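Local coordinates for OmpA family protein (Klebsiella pneumoniae subsp. pneumoniae, PDB 7RJJ), which probably binds peptidoglycan through this OmpA-like domain, which here holds a D-alanine molecule in its pocket, at residues L44-H50 and C85-Y91; L14-W20 and K66-V71; P41-I45 and V117-C123; S11-F15 and S26-L30. One frame throughout, in Å; residues are numbered along the deposited sequence.

Contact 1. Residues L44-H50 and C85-Y91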
loop_
_atom_site.group_PDB
_atom_site.type_symbol
_atom_site.label_atom_id
_atom_site.label_comp_id
_atom_site.label_asym_id
_atom_site.label_seq_id
_atom_site.Cartn_x
_atom_site.Cartn_y
_atom_site.Cartn_z
ATOM N N LEU A 44 6.827 6.861 11.224
ATOM C CA LEU A 44 5.720 7.202 10.296
ATOM C C LEU A 44 5.584 6.066 9.272
ATOM O O LEU A 44 6.619 5.684 8.664
ATOM C CB LEU A 44 6.004 8.522 9.578
ATOM C CG LEU A 44 4.941 8.957 8.571
ATOM C CD1 LEU A 44 3.641 9.325 9.275
ATOM C CD2 LEU A 44 5.433 10.126 7.723
ATOM N N ILE A 45 4.360 5.586 9.071
ATOM C CA ILE A 45 4.048 4.484 8.115
ATOM C C ILE A 45 3.497 5.158 6.866
ATOM O O ILE A 45 2.322 5.588 6.893
ATOM C CB ILE A 45 3.059 3.462 8.716
ATOM C CG1 ILE A 45 3.496 2.977 10.100
ATOM C CG2 ILE A 45 2.828 2.292 7.765
ATOM C CD1 ILE A 45 2.430 2.217 10.833
ATOM N N VAL A 46 4.336 5.318 5.849
ATOM C CA VAL A 46 3.844 5.959 4.606
ATOM C C VAL A 46 3.261 4.840 3.746
ATOM O O VAL A 46 4.015 3.934 3.355
ATOM C CB VAL A 46 4.938 6.766 3.885
ATOM C CG1 VAL A 46 4.470 7.260 2.518
ATOM C CG2 VAL A 46 5.442 7.915 4.741
ATOM N N VAL A 47 1.962 4.902 3.489
ATOM C CA VAL A 47 1.249 3.843 2.722
ATOM C C VAL A 47 0.916 4.417 1.340
ATOM O O VAL A 47 0.104 5.350 1.273
ATOM C CB VAL A 47 -0.012 3.371 3.471
ATOM C CG1 VAL A 47 -0.619 2.153 2.789
ATOM C CG2 VAL A 47 0.276 3.058 4.927
ATOM N N ALA A 48 1.564 3.901 0.297
ATOM C CA ALA A 48 1.409 4.432 -1.076
ATOM C C ALA A 48 0.681 3.425 -1.963
ATOM O O ALA A 48 1.134 2.248 -2.053
ATOM C CB ALA A 48 2.760 4.782 -1.644
ATOM N N GLY A 49 -0.427 3.870 -2.557
ATOM C CA GLY A 49 -1.205 3.018 -3.475
ATOM C C GLY A 49 -0.796 3.238 -4.919
ATOM O O GLY A 49 -0.326 4.357 -5.278
ATOM N N HIS A 50 -1.017 2.213 -5.745
ATOM C CA HIS A 50 -0.649 2.250 -7.176
ATOM C C HIS A 50 -1.737 1.555 -7.994
ATOM O O HIS A 50 -2.559 0.809 -7.407
ATOM C CB HIS A 50 0.688 1.543 -7.395
ATOM C CG HIS A 50 1.838 2.142 -6.659
ATOM N ND1 HIS A 50 2.712 3.014 -7.266
ATOM C CD2 HIS A 50 2.289 1.957 -5.401
ATOM C CE1 HIS A 50 3.645 3.374 -6.408
ATOM N NE2 HIS A 50 3.409 2.744 -5.242
ATOM N N CYS A 85 -0.251 6.859 13.222
ATOM C CA CYS A 85 1.038 6.363 12.655
ATOM C C CYS A 85 1.080 6.482 11.128
ATOM O O CYS A 85 2.197 6.496 10.568
ATOM C CB CYS A 85 1.244 4.884 12.960
ATOM S SG CYS A 85 1.319 4.506 14.726
ATOM N N PHE A 86 -0.087 6.566 10.488
ATOM C CA PHE A 86 -0.156 6.465 9.009
ATOM C C PHE A 86 -0.242 7.803 8.266
ATOM O O PHE A 86 -0.786 8.805 8.777
ATOM C CB PHE A 86 -1.394 5.660 8.623
ATOM C CG PHE A 86 -1.474 4.309 9.282
ATOM C CD1 PHE A 86 -0.862 3.212 8.711
ATOM C CD2 PHE A 86 -2.143 4.139 10.488
ATOM C CE1 PHE A 86 -0.920 1.967 9.320
ATOM C CE2 PHE A 86 -2.199 2.895 11.096
ATOM C CZ PHE A 86 -1.591 1.812 10.505
ATOM N N ALA A 87 0.330 7.780 7.057
ATOM C CA ALA A 87 0.227 8.871 6.065
ATOM C C ALA A 87 -0.066 8.178 4.735
ATOM O O ALA A 87 0.733 7.271 4.360
ATOM C CB ALA A 87 1.469 9.722 6.034
ATOM N N VAL A 88 -1.212 8.477 4.112
ATOM C CA VAL A 88 -1.555 7.738 2.860
ATOM C C VAL A 88 -1.270 8.611 1.643
ATOM O O VAL A 88 -1.562 9.813 1.658
ATOM C CB VAL A 88 -2.978 7.138 2.856
ATOM C CG1 VAL A 88 -3.162 6.133 3.994
ATOM C CG2 VAL A 88 -4.071 8.160 2.868
ATOM N N GLN A 89 -0.759 7.954 0.604
ATOM C CA GLN A 89 -0.268 8.579 -0.642
ATOM C C GLN A 89 -0.790 7.797 -1.841
ATOM O O GLN A 89 -1.018 6.594 -1.689
ATOM C CB GLN A 89 1.260 8.504 -0.619
ATOM C CG GLN A 89 1.958 9.088 -1.832
ATOM C CD GLN A 89 3.458 8.933 -1.727
ATOM O OE1 GLN A 89 3.971 8.125 -0.958
ATOM N NE2 GLN A 89 4.182 9.679 -2.540
ATOM N N GLY A 90 -1.023 8.480 -2.957
ATOM C CA GLY A 90 -1.439 7.781 -4.182
ATOM C C GLY A 90 -0.529 8.171 -5.324
ATOM O O GLY A 90 -0.242 9.358 -5.445
ATOM N N TYR A 91 -0.020 7.190 -6.058
ATOM C CA TYR A 91 0.813 7.443 -7.260
ATOM C C TYR A 91 0.009 7.182 -8.532
ATOM O O TYR A 91 0.555 7.373 -9.634
ATOM C CB TYR A 91 2.043 6.541 -7.289
ATOM C CG TYR A 91 3.171 6.999 -6.413
ATOM C CD1 TYR A 91 4.107 7.903 -6.880
ATOM C CD2 TYR A 91 3.306 6.534 -5.120
ATOM C CE1 TYR A 91 5.153 8.329 -6.081
ATOM C CE2 TYR A 91 4.346 6.952 -4.311
ATOM C CZ TYR A 91 5.282 7.838 -4.800
ATOM O OH TYR A 91 6.313 8.248 -4.002
#

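Contact 2. Residues L14-W20 and K66-V71. With DAL (D-alanine), chain C.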
loop_
_atom_site.group_PDB
_atom_site.type_symbol
_atom_site.label_atom_id
_atom_site.label_comp_id
_atom_site.label_asym_id
_atom_site.label_seq_id
_atom_site.Cartn_x
_atom_site.Cartn_y
_atom_site.Cartn_z
ATOM N N LEU A 14 -2.351 -6.738 -3.928
ATOM C CA LEU A 14 -3.554 -7.314 -3.261
ATOM C C LEU A 14 -4.856 -6.866 -3.926
ATOM O O LEU A 14 -5.896 -6.932 -3.224
ATOM C CB LEU A 14 -3.593 -6.806 -1.808
ATOM C CG LEU A 14 -2.306 -6.898 -0.996
ATOM C CD1 LEU A 14 -2.494 -6.252 0.376
ATOM C CD2 LEU A 14 -1.840 -8.330 -0.854
ATOM N N PHE A 15 -4.850 -6.483 -5.206
ATOM C CA PHE A 15 -6.107 -5.899 -5.749
ATOM C C PHE A 15 -6.446 -6.339 -7.173
ATOM O O PHE A 15 -5.540 -6.416 -8.038
ATOM C CB PHE A 15 -5.987 -4.371 -5.784
ATOM C CG PHE A 15 -5.576 -3.772 -4.470
ATOM C CD1 PHE A 15 -6.512 -3.567 -3.467
ATOM C CD2 PHE A 15 -4.249 -3.466 -4.216
ATOM C CE1 PHE A 15 -6.129 -3.054 -2.241
ATOM C CE2 PHE A 15 -3.867 -2.961 -2.989
ATOM C CZ PHE A 15 -4.811 -2.745 -2.007
ATOM N N ASP A 16 -7.750 -6.597 -7.377
ATOM C CA ASP A 16 -8.326 -6.908 -8.708
ATOM C C ASP A 16 -8.647 -5.573 -9.383
ATOM O O ASP A 16 -8.701 -4.530 -8.659
ATOM C CB ASP A 16 -9.580 -7.783 -8.612
ATOM C CG ASP A 16 -9.324 -9.236 -8.159
ATOM O OD1 ASP A 16 -8.276 -9.823 -8.481
ATOM O OD2 ASP A 16 -10.178 -9.731 -7.390
ATOM N N THR A 17 -8.831 -5.613 -10.705
ATOM C CA THR A 17 -9.130 -4.426 -11.545
ATOM C C THR A 17 -10.238 -3.573 -10.917
ATOM O O THR A 17 -11.241 -4.152 -10.473
ATOM C CB THR A 17 -9.521 -4.864 -12.963
ATOM O OG1 THR A 17 -8.422 -5.614 -13.482
ATOM C CG2 THR A 17 -9.853 -3.703 -13.877
ATOM N N GLY A 18 -10.002 -2.258 -10.827
ATOM C CA GLY A 18 -10.969 -1.244 -10.352
ATOM C C GLY A 18 -11.441 -1.448 -8.924
ATOM O O GLY A 18 -12.350 -0.699 -8.508
ATOM N N LYS A 19 -10.851 -2.400 -8.199
ATOM C CA LYS A 19 -11.244 -2.683 -6.791
ATOM C C LYS A 19 -10.192 -2.124 -5.832
ATOM O O LYS A 19 -9.019 -2.065 -6.214
ATOM C CB LYS A 19 -11.362 -4.190 -6.536
ATOM C CG LYS A 19 -12.444 -4.921 -7.318
ATOM C CD LYS A 19 -13.847 -4.548 -6.908
ATOM C CE LYS A 19 -14.907 -5.323 -7.663
ATOM N NZ LYS A 19 -14.790 -6.783 -7.429
ATOM N N TRP A 20 -10.626 -1.751 -4.626
ATOM C CA TRP A 20 -9.722 -1.231 -3.571
ATOM C C TRP A 20 -9.861 -2.121 -2.335
ATOM O O TRP A 20 -9.101 -1.914 -1.383
ATOM C CB TRP A 20 -9.997 0.252 -3.272
ATOM C CG TRP A 20 -11.394 0.561 -2.830
ATOM C CD1 TRP A 20 -11.884 0.561 -1.553
ATOM C CD2 TRP A 20 -12.492 0.943 -3.676
ATOM N NE1 TRP A 20 -13.214 0.890 -1.550
ATOM C CE2 TRP A 20 -13.611 1.145 -2.836
ATOM C CE3 TRP A 20 -12.641 1.123 -5.056
ATOM C CZ2 TRP A 20 -14.856 1.523 -3.337
ATOM C CZ3 TRP A 20 -13.872 1.492 -5.551
ATOM C CH2 TRP A 20 -14.965 1.689 -4.700
ATOM N N LYS A 66 -7.502 5.044 -2.550
ATOM C CA LYS A 66 -8.446 4.158 -1.813
ATOM C C LYS A 66 -7.732 2.855 -1.430
ATOM O O LYS A 66 -8.042 2.294 -0.365
ATOM C CB LYS A 66 -9.724 3.882 -2.615
ATOM C CG LYS A 66 -10.648 5.082 -2.789
ATOM C CD LYS A 66 -12.028 4.724 -3.298
ATOM C CE LYS A 66 -12.971 5.905 -3.315
ATOM N NZ LYS A 66 -14.324 5.530 -3.796
ATOM N N ARG A 67 -6.773 2.416 -2.244
ATOM C CA ARG A 67 -6.041 1.158 -1.955
ATOM C C ARG A 67 -5.148 1.377 -0.736
ATOM O O ARG A 67 -5.062 0.468 0.096
ATOM C CB ARG A 67 -5.233 0.718 -3.175
ATOM C CG ARG A 67 -6.113 0.140 -4.276
ATOM C CD ARG A 67 -5.397 -0.126 -5.582
ATOM N NE ARG A 67 -6.310 -0.902 -6.417
ATOM C CZ ARG A 67 -6.169 -1.152 -7.717
ATOM N NH1 ARG A 67 -5.135 -0.672 -8.397
ATOM N NH2 ARG A 67 -7.084 -1.892 -8.320
ATOM N N ALA A 68 -4.491 2.533 -0.682
ATOM C CA ALA A 68 -3.630 2.854 0.477
ATOM C C ALA A 68 -4.525 2.939 1.717
ATOM O O ALA A 68 -4.149 2.385 2.741
ATOM C CB ALA A 68 -2.889 4.143 0.228
ATOM N N GLU A 69 -5.729 3.488 1.571
ATOM C CA GLU A 69 -6.656 3.593 2.735
ATOM C C GLU A 69 -7.122 2.198 3.188
ATOM O O GLU A 69 -7.278 2.020 4.404
ATOM C CB GLU A 69 -7.835 4.500 2.401
ATOM C CG GLU A 69 -7.425 5.952 2.239
ATOM C CD GLU A 69 -8.525 6.858 1.717
ATOM O OE1 GLU A 69 -9.571 6.335 1.286
ATOM O OE2 GLU A 69 -8.326 8.084 1.722
ATOM N N SER A 70 -7.364 1.266 2.258
ATOM C CA SER A 70 -7.796 -0.112 2.639
ATOM C C SER A 70 -6.708 -0.782 3.493
ATOM O O SER A 70 -7.056 -1.435 4.490
ATOM C CB SER A 70 -8.133 -0.963 1.439
ATOM O OG SER A 70 -9.302 -0.497 0.779
ATOM N N VAL A 71 -5.443 -0.657 3.078
ATOM C CA VAL A 71 -4.288 -1.240 3.825
ATOM C C VAL A 71 -4.142 -0.502 5.158
ATOM O O VAL A 71 -4.014 -1.188 6.182
ATOM C CB VAL A 71 -3.008 -1.220 2.971
ATOM C CG1 VAL A 71 -1.773 -1.596 3.764
ATOM C CG2 VAL A 71 -3.143 -2.125 1.759
HETATM N N DAL C . -6.215 0.774 -13.639
HETATM C CA DAL C . -7.077 -0.349 -13.162
HETATM C CB DAL C . -8.519 0.085 -13.136
HETATM C C DAL C . -6.600 -0.823 -11.782
HETATM O O DAL C . -7.323 -1.522 -11.073
HETATM O OXT DAL C . -5.479 -0.545 -11.348
#

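Contact 3. Residues P41-I45 and V117-C123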
loop_
_atom_site.group_PDB
_atom_site.type_symbol
_atom_site.label_atom_id
_atom_site.label_comp_id
_atom_site.label_asym_id
_atom_site.label_seq_id
_atom_site.Cartn_x
_atom_site.Cartn_y
_atom_site.Cartn_z
ATOM N N PRO A 41 8.086 0.634 16.429
ATOM C CA PRO A 41 7.063 1.487 17.029
ATOM C C PRO A 41 7.379 2.980 16.886
ATOM O O PRO A 41 8.510 3.345 17.052
ATOM C CB PRO A 41 7.086 1.122 18.523
ATOM C CG PRO A 41 7.728 -0.245 18.585
ATOM C CD PRO A 41 8.648 -0.332 17.385
ATOM N N GLY A 42 6.389 3.777 16.496
ATOM C CA GLY A 42 6.578 5.238 16.450
ATOM C C GLY A 42 7.091 5.770 15.131
ATOM O O GLY A 42 7.147 7.004 15.002
ATOM N N TRP A 43 7.470 4.904 14.187
ATOM C CA TRP A 43 7.938 5.402 12.866
ATOM C C TRP A 43 6.718 5.805 12.028
ATOM O O TRP A 43 5.677 5.124 12.150
ATOM C CB TRP A 43 8.753 4.325 12.142
ATOM C CG TRP A 43 10.098 4.020 12.722
ATOM C CD1 TRP A 43 10.428 3.814 14.032
ATOM C CD2 TRP A 43 11.280 3.728 11.964
ATOM N NE1 TRP A 43 11.756 3.499 14.137
ATOM C CE2 TRP A 43 12.302 3.427 12.882
ATOM C CE3 TRP A 43 11.575 3.729 10.599
ATOM C CZ2 TRP A 43 13.603 3.131 12.476
ATOM C CZ3 TRP A 43 12.855 3.434 10.198
ATOM C CH2 TRP A 43 13.853 3.128 11.122
ATOM N N LEU A 44 6.827 6.861 11.224
ATOM C CA LEU A 44 5.720 7.202 10.296
ATOM C C LEU A 44 5.584 6.066 9.272
ATOM O O LEU A 44 6.619 5.684 8.664
ATOM C CB LEU A 44 6.004 8.522 9.578
ATOM C CG LEU A 44 4.941 8.957 8.571
ATOM C CD1 LEU A 44 3.641 9.325 9.275
ATOM C CD2 LEU A 44 5.433 10.126 7.723
ATOM N N ILE A 45 4.360 5.586 9.071
ATOM C CA ILE A 45 4.048 4.484 8.115
ATOM C C ILE A 45 3.497 5.158 6.866
ATOM O O ILE A 45 2.322 5.588 6.893
ATOM C CB ILE A 45 3.059 3.462 8.716
ATOM C CG1 ILE A 45 3.496 2.977 10.100
ATOM C CG2 ILE A 45 2.828 2.292 7.765
ATOM C CD1 ILE A 45 2.430 2.217 10.833
ATOM N N VAL A 117 9.323 5.751 8.094
ATOM C CA VAL A 117 10.166 6.976 8.137
ATOM C C VAL A 117 10.409 7.352 9.595
ATOM O O VAL A 117 9.480 7.665 10.327
ATOM C CB VAL A 117 9.490 8.112 7.348
ATOM C CG1 VAL A 117 10.342 9.360 7.329
ATOM C CG2 VAL A 117 9.137 7.667 5.933
ATOM N N PRO A 118 11.663 7.275 10.075
ATOM C CA PRO A 118 11.957 7.594 11.472
ATOM C C PRO A 118 12.025 9.091 11.825
ATOM O O PRO A 118 11.758 9.411 12.980
ATOM C CB PRO A 118 13.337 6.946 11.675
ATOM C CG PRO A 118 13.981 6.998 10.305
ATOM C CD PRO A 118 12.841 6.814 9.327
ATOM N N GLN A 119 12.317 9.964 10.849
ATOM C CA GLN A 119 12.506 11.417 11.148
ATOM C C GLN A 119 11.187 12.108 11.516
ATOM O O GLN A 119 11.255 13.210 12.088
ATOM C CB GLN A 119 13.125 12.170 9.965
ATOM C CG GLN A 119 14.449 11.602 9.469
ATOM C CD GLN A 119 14.303 10.391 8.581
ATOM O OE1 GLN A 119 13.204 9.984 8.200
ATOM N NE2 GLN A 119 15.432 9.819 8.205
ATOM N N VAL A 120 10.041 11.501 11.208
ATOM C CA VAL A 120 8.719 12.133 11.497
ATOM C C VAL A 120 8.082 11.422 12.699
ATOM O O VAL A 120 8.001 10.180 12.680
ATOM C CB VAL A 120 7.813 12.088 10.251
ATOM C CG1 VAL A 120 6.409 12.599 10.538
ATOM C CG2 VAL A 120 8.428 12.844 9.079
ATOM N N ASP A 121 7.715 12.172 13.746
ATOM C CA ASP A 121 7.058 11.529 14.920
ATOM C C ASP A 121 5.634 11.209 14.452
ATOM O O ASP A 121 5.095 11.974 13.614
ATOM C CB ASP A 121 7.208 12.375 16.190
ATOM C CG ASP A 121 6.851 11.651 17.485
ATOM O OD1 ASP A 121 5.916 10.833 17.468
ATOM O OD2 ASP A 121 7.549 11.876 18.496
ATOM N N ALA A 122 5.106 10.051 14.838
ATOM C CA ALA A 122 3.767 9.663 14.343
ATOM C C ALA A 122 3.007 8.877 15.411
ATOM O O ALA A 122 1.779 8.802 15.315
ATOM C CB ALA A 122 3.928 8.854 13.077
ATOM N N CYS A 123 3.725 8.298 16.367
ATOM C CA CYS A 123 3.087 7.478 17.430
ATOM C C CYS A 123 4.167 6.946 18.379
ATOM O O CYS A 123 4.759 7.768 19.095
ATOM C CB CYS A 123 2.243 6.352 16.840
ATOM S SG CYS A 123 2.954 5.522 15.389
HETATM O O HOH W 1 7.452 8.712 16.930
#

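Contact 4. Residues S11-F15 and S26-L30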
loop_
_atom_site.group_PDB
_atom_site.type_symbol
_atom_site.label_atom_id
_atom_site.label_comp_id
_atom_site.label_asym_id
_atom_site.label_seq_id
_atom_site.Cartn_x
_atom_site.Cartn_y
_atom_site.Cartn_z
ATOM N N SER A 11 6.571 -4.875 -1.676
ATOM C CA SER A 11 5.311 -4.482 -2.359
ATOM C C SER A 11 4.241 -5.538 -2.104
ATOM O O SER A 11 4.570 -6.712 -1.954
ATOM C CB SER A 11 5.543 -4.333 -3.842
ATOM O OG SER A 11 4.385 -3.810 -4.474
HETATM N N MSE A 12 2.969 -5.124 -2.111
HETATM C CA MSE A 12 1.848 -6.025 -1.877
HETATM C C MSE A 12 0.797 -5.835 -2.972
HETATM O O MSE A 12 0.043 -4.863 -2.949
HETATM C CB MSE A 12 1.226 -5.761 -0.497
HETATM C CG MSE A 12 2.066 -6.239 0.683
HETATM SE SE MSE A 12 1.154 -5.896 2.400
HETATM C CE MSE A 12 0.876 -3.967 2.277
ATOM N N SER A 13 0.782 -6.755 -3.948
ATOM C CA SER A 13 -0.175 -6.741 -5.044
ATOM C C SER A 13 -1.447 -7.467 -4.583
ATOM O O SER A 13 -1.597 -8.680 -4.902
ATOM C CB SER A 13 0.440 -7.375 -6.269
ATOM O OG SER A 13 1.639 -6.691 -6.629
ATOM N N LEU A 14 -2.351 -6.738 -3.928
ATOM C CA LEU A 14 -3.554 -7.314 -3.261
ATOM C C LEU A 14 -4.856 -6.866 -3.926
ATOM O O LEU A 14 -5.896 -6.932 -3.224
ATOM C CB LEU A 14 -3.593 -6.806 -1.808
ATOM C CG LEU A 14 -2.306 -6.898 -0.996
ATOM C CD1 LEU A 14 -2.494 -6.252 0.376
ATOM C CD2 LEU A 14 -1.840 -8.330 -0.854
ATOM N N PHE A 15 -4.850 -6.483 -5.206
ATOM C CA PHE A 15 -6.107 -5.899 -5.749
ATOM C C PHE A 15 -6.446 -6.339 -7.173
ATOM O O PHE A 15 -5.540 -6.416 -8.038
ATOM C CB PHE A 15 -5.987 -4.371 -5.784
ATOM C CG PHE A 15 -5.576 -3.772 -4.470
ATOM C CD1 PHE A 15 -6.512 -3.567 -3.467
ATOM C CD2 PHE A 15 -4.249 -3.466 -4.216
ATOM C CE1 PHE A 15 -6.129 -3.054 -2.241
ATOM C CE2 PHE A 15 -3.867 -2.961 -2.989
ATOM C CZ PHE A 15 -4.811 -2.745 -2.007
ATOM N N SER A 26 -5.027 -12.323 0.817
ATOM C CA SER A 26 -4.099 -11.191 1.087
ATOM C C SER A 26 -3.547 -11.254 2.517
ATOM O O SER A 26 -2.555 -10.545 2.786
ATOM C CB SER A 26 -4.791 -9.864 0.865
ATOM O OG SER A 26 -5.082 -9.643 -0.512
ATOM N N THR A 27 -4.095 -12.131 3.366
ATOM C CA THR A 27 -3.756 -12.101 4.819
ATOM C C THR A 27 -2.271 -12.356 5.116
ATOM O O THR A 27 -1.741 -11.690 6.001
ATOM C CB THR A 27 -4.628 -13.082 5.601
ATOM O OG1 THR A 27 -5.982 -12.816 5.230
ATOM C CG2 THR A 27 -4.439 -12.958 7.097
ATOM N N LYS A 28 -1.634 -13.318 4.446
ATOM C CA LYS A 28 -0.215 -13.621 4.779
ATOM C C LYS A 28 0.688 -12.423 4.464
ATOM O O LYS A 28 1.581 -12.142 5.310
ATOM C CB LYS A 28 0.249 -14.883 4.049
ATOM C CG LYS A 28 1.689 -15.281 4.333
ATOM C CD LYS A 28 2.084 -16.581 3.674
ATOM C CE LYS A 28 3.574 -16.844 3.719
ATOM N NZ LYS A 28 4.096 -16.855 5.107
ATOM N N ARG A 29 0.464 -11.749 3.323
ATOM C CA ARG A 29 1.293 -10.569 2.931
ATOM C C ARG A 29 1.009 -9.387 3.864
ATOM O O ARG A 29 1.967 -8.619 4.185
ATOM C CB ARG A 29 1.035 -10.191 1.468
ATOM C CG ARG A 29 1.774 -11.069 0.469
ATOM C CD ARG A 29 1.289 -10.890 -0.955
ATOM N NE ARG A 29 -0.052 -11.437 -1.139
ATOM C CZ ARG A 29 -0.687 -11.528 -2.307
ATOM N NH1 ARG A 29 -0.109 -11.100 -3.420
ATOM N NH2 ARG A 29 -1.898 -12.058 -2.358
ATOM N N LEU A 30 -0.244 -9.247 4.302
ATOM C CA LEU A 30 -0.596 -8.150 5.243
ATOM C C LEU A 30 0.073 -8.393 6.593
ATOM O O LEU A 30 0.677 -7.434 7.153
ATOM C CB LEU A 30 -2.116 -8.090 5.392
ATOM C CG LEU A 30 -2.870 -7.570 4.174
ATOM C CD1 LEU A 30 -4.363 -7.851 4.310
ATOM C CD2 LEU A 30 -2.602 -6.088 3.967
HETATM O O HOH W 2 2.256 -9.326 -3.510
#

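Contact 1. Residues L44-H50 and C85-Y91
Six backbone hydrogen bonds join the two strands in parallel register, from Ile45 N to Cys85 O (2.8 Å) through to Tyr91 N to Gly49 O (3.0 Å), with the axes 4.5 Å apart and inclined by 22°. On the face of Ile45, Val47, Phe86 and Val88, Ile45 takes an mt rotamer that lays CD1 3.6 Å from Cys85 CB and 4.2 Å from the centroid of the Phe86 ring, an off-centre CH-pi contact. Val47 (t) meets the edge of the same ring, its CG2 4.0 Å from Phe86 CD1. Helix 57-77, the connection of this beta-alpha-beta unit, packs against this face: Ala68 touches Val47, and Arg72 touches Phe86 and Val88. On the other face Leu44, in the tp rotamer, swings CD1 to 3.9 Å from Ala87 CB. Gln89 is extended through chi1 and chi2 (tt), so that its OE1 lies 3.6 Å from Val46 CG1 and 3.6 Å from Ala48 CB. Beyond it Tyr91 (m, chi1 -80°) presents a ring edge to Ala48, CE2 to CB 3.8 Å. His50, also m, sets its ring nearly parallel to that of Tyr91 (2°), but offset so far, with centroids 5.0 Å apart, that little of one ring lies over the other; His50 CE1 is 3.4 Å from Tyr91 CD2.

Contact 2. Residues L14-W20 and K66-V71
Arg67 spends its guanidinium on both the loop and the ligand. Lys19 O accepts from Arg67 NE (3.0 Å) and Arg67 NH2 (2.9 Å); NH2 also donates to O of D-alanine (2.8 Å), while Arg67 NH1 reaches its OXT (3.0 Å) and is hydrogen-bonded to His50 O as well. The type II turn Asp16-Lys19, closed by Lys19 N to Asp16 O (3.1 Å), presents Gly18 N to the same ligand O at 2.8 Å. D-alanine is also hydrogen-bonded to Asp52, Val54 and Asn60. Further along, Ser70 OG donates to Trp20 O at 2.6 Å, and Lys66 lies along the indole, its NZ 4.3 Å from the six-membered ring centroid of Trp20 in a cation-pi contact. The Phe15 ring supports the Arg67 stem, whose CG sits 3.7 Å from the ring centroid, over its face. With both carboxylate oxygens met by one arginine that is itself held by the loop, the pocket is suited to a D-alanine carboxylate, consistent with recognition of peptidoglycan stem peptides.

Contact 3. Residues P41-I45 and V117-C123
Two backbone hydrogen bonds make Leu44, on strand 43-49, and Val117, at the end of strand 112-117, an antiparallel hydrogen-bonded pair: Leu44 N to Val117 O (2.9 Å) and Val117 N to Leu44 O (2.8 Å). Past this pair the chain turns a corner at residues 118-120 and leaves the sheet, and a water takes over as polar link, donating to Gly42 O (2.6 Å) and, weakly, to Asp121 OD1 (2.7 Å). Apolar contacts follow around Leu44, whose CB is 4.2 Å from Val117 CB, CD2 3.9 Å from Val120 CG1 and CD1 3.8 Å from Ala122 CB. Pro118 packs over the face of the Trp43 indole, its CB 3.6 Å from the six-membered ring centroid in a CH-pi contact. Gly42 CA approaches Cys123 C to 3.5 Å, and Cys123 is tied covalently to Cys85 by a disulfide. The segment after strand 112-117 is thus held near the sheet by apolar packing on Leu44 and Trp43, a water and the disulfide.

Contact 4. Residues S11-F15 and S26-L30
This is a buried, mainly apolar contact between the loop that follows strand 7-8 and the N-terminal part of helix 27-38, two parts close together in the chain. Leu14 is its centre: CD1 lies 3.6 Å from Leu30 CD2, CB 3.5 Å from Ser26 OG, and CD2 3.6 Å from Arg29 NE, so that the leucine methyl packs over a face of the guanidinium. Met12, present as selenomethionine, fills the neighbouring space, its SE 4.1 Å from Leu30 CD2 and 3.4 Å from Arg29 O. The polar link is indirect: one water accepts from Ser13 N and from Arg29 NH1, each at 3.0 Å, bridging the turn centred on Ser13, an inverse gamma turn, to the helix. Arg29 NH2 is satisfied by Gly25 O and Ser26 OG by Lys23 O, while Leu30 N donates to Ser26 O (3.1 Å) within 26-30. Ser13 OG is bonded to Leu108 O. Around the contact, Met12 pairs by its backbone with Val112 and packs on Val71 and Ile114, and Leu30 turns to Trp74 and Met75, so the loop lies between helix 27-38, helix 57-77 and strand 112-117.

In the fold
Contact 3 lies at the surface, about 17 Å between its centre and that of the chain; contact 4 is buried, and contacts 1 and 2 are intermediate. Strand 43-49 serves both contacts 1 and 3, flanked by strand 86-90 on one edge and strand 112-117 on the other, and the Cys85-Cys123 disulfide joins contacts 1 and 3 covalently. Contacts 2 and 4 share Leu14 and Phe15, touching through Val71 and Met12. Chemistry follows position across the four: a regular backbone ladder in contact 1, a charged, ligand-binding cluster in contact 2, one backbone pair with apolar packing and a water in contact 3, apolar packing in contact 4. Helix 57-77 links sheet to pocket, with Ala68 against Val47 and Arg67 hydrogen-bonded to His50 O.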